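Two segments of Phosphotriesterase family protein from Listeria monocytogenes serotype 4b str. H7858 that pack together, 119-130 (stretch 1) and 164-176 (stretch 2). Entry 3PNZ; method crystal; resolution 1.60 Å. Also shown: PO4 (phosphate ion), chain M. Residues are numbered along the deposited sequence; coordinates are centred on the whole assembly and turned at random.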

# COMPACT_ATOMS: atom_id res chain seq x y z
N TYR A 119 15.78 6.74 11.79
CA TYR A 119 15.81 5.84 10.65
C TYR A 119 16.92 6.22 9.69
O TYR A 119 17.53 5.35 9.06
CB TYR A 119 14.49 5.88 9.89
CG TYR A 119 13.30 5.42 10.69
CD1 TYR A 119 12.98 4.07 10.77
CD2 TYR A 119 12.48 6.33 11.33
CE1 TYR A 119 11.88 3.64 11.49
CE2 TYR A 119 11.38 5.92 12.05
CZ TYR A 119 11.08 4.57 12.12
OH TYR A 119 9.98 4.16 12.83
N TYR A 120 17.17 7.52 9.54
CA TYR A 120 18.25 7.96 8.67
C TYR A 120 19.57 7.36 9.14
O TYR A 120 20.35 6.86 8.34
CB TYR A 120 18.39 9.49 8.67
CG TYR A 120 17.65 10.22 7.57
CD1 TYR A 120 16.72 11.22 7.87
CD2 TYR A 120 17.89 9.93 6.23
CE1 TYR A 120 16.05 11.90 6.86
CE2 TYR A 120 17.22 10.61 5.21
CZ TYR A 120 16.30 11.59 5.53
OH TYR A 120 15.64 12.28 4.54
N GLU A 121 19.82 7.41 10.45
CA GLU A 121 21.08 6.90 10.97
C GLU A 121 21.18 5.40 10.70
O GLU A 121 22.22 4.92 10.25
CB GLU A 121 21.22 7.19 12.47
CG GLU A 121 22.61 6.81 13.00
CD GLU A 121 22.76 7.02 14.50
OE1 GLU A 121 23.87 7.37 14.94
OE2 GLU A 121 21.77 6.82 15.24
N TRP A 122 20.10 4.69 10.97
CA TRP A 122 20.03 3.25 10.72
C TRP A 122 20.33 2.92 9.27
O TRP A 122 21.22 2.13 8.97
CB TRP A 122 18.64 2.73 11.11
CG TRP A 122 18.31 1.35 10.61
CD1 TRP A 122 19.12 0.25 10.61
CD2 TRP A 122 17.06 0.92 10.07
NE1 TRP A 122 18.45 -0.83 10.09
CE2 TRP A 122 17.18 -0.45 9.74
CE3 TRP A 122 15.84 1.57 9.80
CZ2 TRP A 122 16.14 -1.18 9.18
CZ3 TRP A 122 14.81 0.84 9.24
CH2 TRP A 122 14.96 -0.52 8.94
N ILE A 123 19.59 3.55 8.36
CA ILE A 123 19.68 3.22 6.95
C ILE A 123 21.03 3.62 6.35
O ILE A 123 21.59 2.89 5.53
CB ILE A 123 18.50 3.83 6.17
CG1 ILE A 123 17.20 3.18 6.64
CG2 ILE A 123 18.71 3.65 4.67
CD1 ILE A 123 15.92 3.90 6.21
N GLU A 124 21.56 4.75 6.80
CA GLU A 124 22.85 5.22 6.31
C GLU A 124 23.99 4.29 6.74
O GLU A 124 24.92 4.03 5.97
CB GLU A 124 23.12 6.65 6.80
CG GLU A 124 24.48 7.19 6.43
CD GLU A 124 24.73 7.19 4.93
OE1 GLU A 124 24.22 8.10 4.24
OE2 GLU A 124 25.44 6.29 4.43
N ASN A 125 23.90 3.76 7.96
CA ASN A 125 25.00 3.00 8.54
C ASN A 125 24.84 1.48 8.51
O ASN A 125 25.59 0.76 9.17
CB ASN A 125 25.28 3.50 9.95
CG ASN A 125 25.77 4.93 9.97
OD1 ASN A 125 26.92 5.21 9.62
ND2 ASN A 125 24.90 5.85 10.36
N THR A 126 23.88 1.00 7.74
CA THR A 126 23.62 -0.43 7.63
C THR A 126 23.81 -0.85 6.18
O THR A 126 23.39 -0.13 5.27
CB THR A 126 22.19 -0.76 8.11
OG1 THR A 126 22.05 -0.37 9.47
CG2 THR A 126 21.89 -2.25 7.97
N THR A 127 24.46 -1.99 5.96
CA THR A 127 24.74 -2.43 4.60
C THR A 127 23.44 -2.83 3.91
O THR A 127 22.48 -3.20 4.57
CB THR A 127 25.67 -3.66 4.57
OG1 THR A 127 25.02 -4.76 5.20
CG2 THR A 127 26.98 -3.36 5.29
N THR A 128 23.43 -2.75 2.59
CA THR A 128 22.26 -3.16 1.82
C THR A 128 21.82 -4.57 2.22
O THR A 128 20.64 -4.84 2.40
CB THR A 128 22.52 -3.07 0.30
OG1 THR A 128 22.95 -1.75 -0.04
CG2 THR A 128 21.26 -3.38 -0.48
N ASP A 129 22.79 -5.47 2.38
CA ASP A 129 22.46 -6.86 2.70
C ASP A 129 21.78 -7.00 4.06
O ASP A 129 20.88 -7.82 4.23
CB ASP A 129 23.71 -7.75 2.61
CG ASP A 129 24.19 -7.94 1.18
OD1 ASP A 129 23.46 -7.53 0.24
OD2 ASP A 129 25.29 -8.51 0.99
N LYS A 130 22.20 -6.19 5.02
CA LYS A 130 21.58 -6.21 6.34
C LYS A 130 20.19 -5.59 6.30
O LYS A 130 19.30 -6.00 7.04
CB LYS A 130 22.47 -5.50 7.36
CG LYS A 130 23.67 -6.34 7.80
CD LYS A 130 23.20 -7.60 8.52
CE LYS A 130 24.37 -8.51 8.87
NZ LYS A 130 23.89 -9.79 9.47
P PO4 M . 26.51 -1.43 0.40
O1 PO4 M . 26.47 -2.78 -0.27
O2 PO4 M . 25.95 -0.38 -0.53
O3 PO4 M . 27.94 -1.07 0.75
O4 PO4 M . 25.69 -1.48 1.67
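Stretch 2 164-176: PLEEKTIRAVARA

Stretch 2 is helical from Pro164 to Ala176 and runs on beyond it, with an unbroken ladder of backbone hydrogen bonds from Lys168 N to Pro164 O (3.0 Å) through Ala176 N to Ala172 O (2.9 Å). Stretch 1 is a helix over 119-124, a short linker, and the start of a second helix at Thr128. The helix 164-176 crosses helix 119-124 with an axial closest approach of 10.9 Å; their N-to-C directions make an angle of 64°, oblique and neither parallel nor antiparallel. Leu165, Lys168 and Thr169 make the contacts with this helix. The backbones converge along stretch 2: the CA atoms of Glu124 and Leu165 lie 6.9 Å apart, those of Thr128 and Ala172 5.4 Å. The N-terminal part of stretch 2 thus faces the end of the first helix, and its later turns face the start of the second. Between the stretches 525 Å² is buried, both sides summed.

At the first site Leu165 (chi1 m, chi2 t) points toward stretch 1. Leu165 CD1 lies 4.0 Å from Tyr120 CD2, near the plane of the ring at its edge, and Leu165 CD2 lies 4.0 Å from Ile123 CG2 and 3.9 Å from Glu124 OE1. Ile123 CG2 also reaches Thr169 CG2 at 4.0 Å, one helical turn on from Leu165.

Lys168 ties the linker to the helix. Fully extended, with all four chi angles t, it carries its ammonium to Ile123 O in the last turn of the first helix and Thr126 O in the linker: Lys168 NZ donates to Ile123 O at 2.9 Å and to Thr126 O at 2.7 Å. A water accepts from Lys168 NZ at 2.9 Å and donates a weak bond to Glu124 OE2 at 3.4 Å, bridging the two side chains.

Thr128 is the knob of the second site, its side chain set among Lys168, Arg171, Ala172 and Arg175. Thr128 CG2 is 4.0 Å from Ala172 CB and 3.6 Å from Arg175 NH1, while Thr128 OG1 is 3.5 Å from Lys168 CG; the small Ala172 accompanies the closer of the two CA approaches. Thr127 caps the new helix, Thr127 OG1 accepting from Lys130 N at 3.2 Å. A phosphate, probably from the crystallisation liquor, accepts from Thr128 N through O4 at 2.8 Å, and the same O4 lies 3.9 Å from Lys168 CE. Asp129 OD1 and Arg175 NH1 form a long salt bridge of 4.0 Å, with the carboxylate oxygen near the guanidinium plane, at its edge.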

# COMPACT_ATOMS: atom_id res chain seq x y z
N PRO A 164 20.32 8.71 -3.29
CA PRO A 164 21.17 7.54 -3.05
C PRO A 164 20.63 6.61 -1.97
O PRO A 164 20.64 5.40 -2.17
CB PRO A 164 22.51 8.16 -2.64
CG PRO A 164 22.55 9.45 -3.42
CD PRO A 164 21.11 9.95 -3.40
N LEU A 165 20.16 7.14 -0.84
CA LEU A 165 19.67 6.28 0.23
C LEU A 165 18.37 5.60 -0.18
O LEU A 165 18.13 4.44 0.15
CB LEU A 165 19.46 7.04 1.53
CG LEU A 165 20.71 7.28 2.39
CD1 LEU A 165 20.34 8.02 3.67
CD2 LEU A 165 21.39 5.96 2.73
N GLU A 166 17.52 6.32 -0.91
CA GLU A 166 16.28 5.72 -1.38
C GLU A 166 16.61 4.56 -2.31
O GLU A 166 16.01 3.49 -2.21
CB GLU A 166 15.40 6.75 -2.10
CG GLU A 166 14.64 7.66 -1.14
CD GLU A 166 14.10 8.93 -1.80
OE1 GLU A 166 14.33 9.14 -3.01
OE2 GLU A 166 13.43 9.72 -1.11
N GLU A 167 17.55 4.78 -3.21
CA GLU A 167 17.98 3.75 -4.14
C GLU A 167 18.50 2.51 -3.42
O GLU A 167 18.21 1.38 -3.82
CB GLU A 167 19.08 4.29 -5.07
CG GLU A 167 19.64 3.25 -6.01
CD GLU A 167 20.73 3.81 -6.90
OE1 GLU A 167 20.73 5.04 -7.13
OE2 GLU A 167 21.57 3.03 -7.37
N LYS A 168 19.28 2.75 -2.37
CA LYS A 168 19.75 1.67 -1.50
C LYS A 168 18.59 0.83 -0.98
O LYS A 168 18.65 -0.41 -1.02
CB LYS A 168 20.55 2.26 -0.34
CG LYS A 168 21.17 1.23 0.62
CD LYS A 168 21.78 1.97 1.82
CE LYS A 168 22.88 1.16 2.50
NZ LYS A 168 23.54 1.95 3.57
N THR A 169 17.53 1.48 -0.50
CA THR A 169 16.37 0.73 -0.01
C THR A 169 15.64 -0.01 -1.14
O THR A 169 15.11 -1.10 -0.91
CB THR A 169 15.37 1.57 0.81
OG1 THR A 169 14.77 2.57 -0.02
CG2 THR A 169 16.07 2.24 2.00
N ILE A 170 15.61 0.55 -2.34
CA ILE A 170 14.99 -0.16 -3.45
C ILE A 170 15.73 -1.47 -3.70
O ILE A 170 15.10 -2.52 -3.86
CB ILE A 170 14.99 0.66 -4.77
CG1 ILE A 170 14.25 1.99 -4.58
CG2 ILE A 170 14.35 -0.17 -5.90
CD1 ILE A 170 14.18 2.83 -5.86
N ARG A 171 17.05 -1.41 -3.73
CA ARG A 171 17.85 -2.61 -3.98
C ARG A 171 17.69 -3.61 -2.83
O ARG A 171 17.59 -4.81 -3.08
CB ARG A 171 19.32 -2.26 -4.24
CG ARG A 171 19.50 -1.36 -5.45
CD ARG A 171 20.97 -1.19 -5.86
NE ARG A 171 21.13 -0.11 -6.83
CZ ARG A 171 20.95 -0.25 -8.14
NH1 ARG A 171 20.61 -1.42 -8.65
NH2 ARG A 171 21.11 0.80 -8.94
N ALA A 172 17.63 -3.13 -1.60
CA ALA A 172 17.44 -4.01 -0.44
C ALA A 172 16.11 -4.75 -0.54
O ALA A 172 16.03 -5.95 -0.28
CB ALA A 172 17.50 -3.21 0.86
N VAL A 173 15.08 -4.03 -0.95
CA VAL A 173 13.74 -4.61 -1.08
C VAL A 173 13.65 -5.58 -2.27
O VAL A 173 13.04 -6.64 -2.15
CB VAL A 173 12.68 -3.51 -1.19
CG1 VAL A 173 11.34 -4.08 -1.62
CG2 VAL A 173 12.56 -2.79 0.14
N ALA A 174 14.28 -5.22 -3.39
CA ALA A 174 14.33 -6.11 -4.54
C ALA A 174 14.97 -7.44 -4.13
O ALA A 174 14.48 -8.52 -4.46
CB ALA A 174 15.10 -5.47 -5.68
N ARG A 175 16.06 -7.35 -3.38
CA ARG A 175 16.77 -8.55 -2.95
C ARG A 175 15.96 -9.34 -1.92
O ARG A 175 16.04 -10.57 -1.89
CB ARG A 175 18.17 -8.18 -2.48
CG ARG A 175 19.00 -7.61 -3.64
CD ARG A 175 20.26 -6.91 -3.18
NE ARG A 175 20.80 -6.09 -4.25
CZ ARG A 175 21.95 -5.41 -4.17
NH1 ARG A 175 22.67 -5.46 -3.05
NH2 ARG A 175 22.36 -4.68 -5.20
N ALA A 176 15.17 -8.64 -1.12
CA ALA A 176 14.25 -9.33 -0.20
C ALA A 176 13.18 -10.06 -0.99
O ALA A 176 12.75 -11.15 -0.61
CB ALA A 176 13.63 -8.35 0.79
O HOH W 1 24.98 3.95 2.07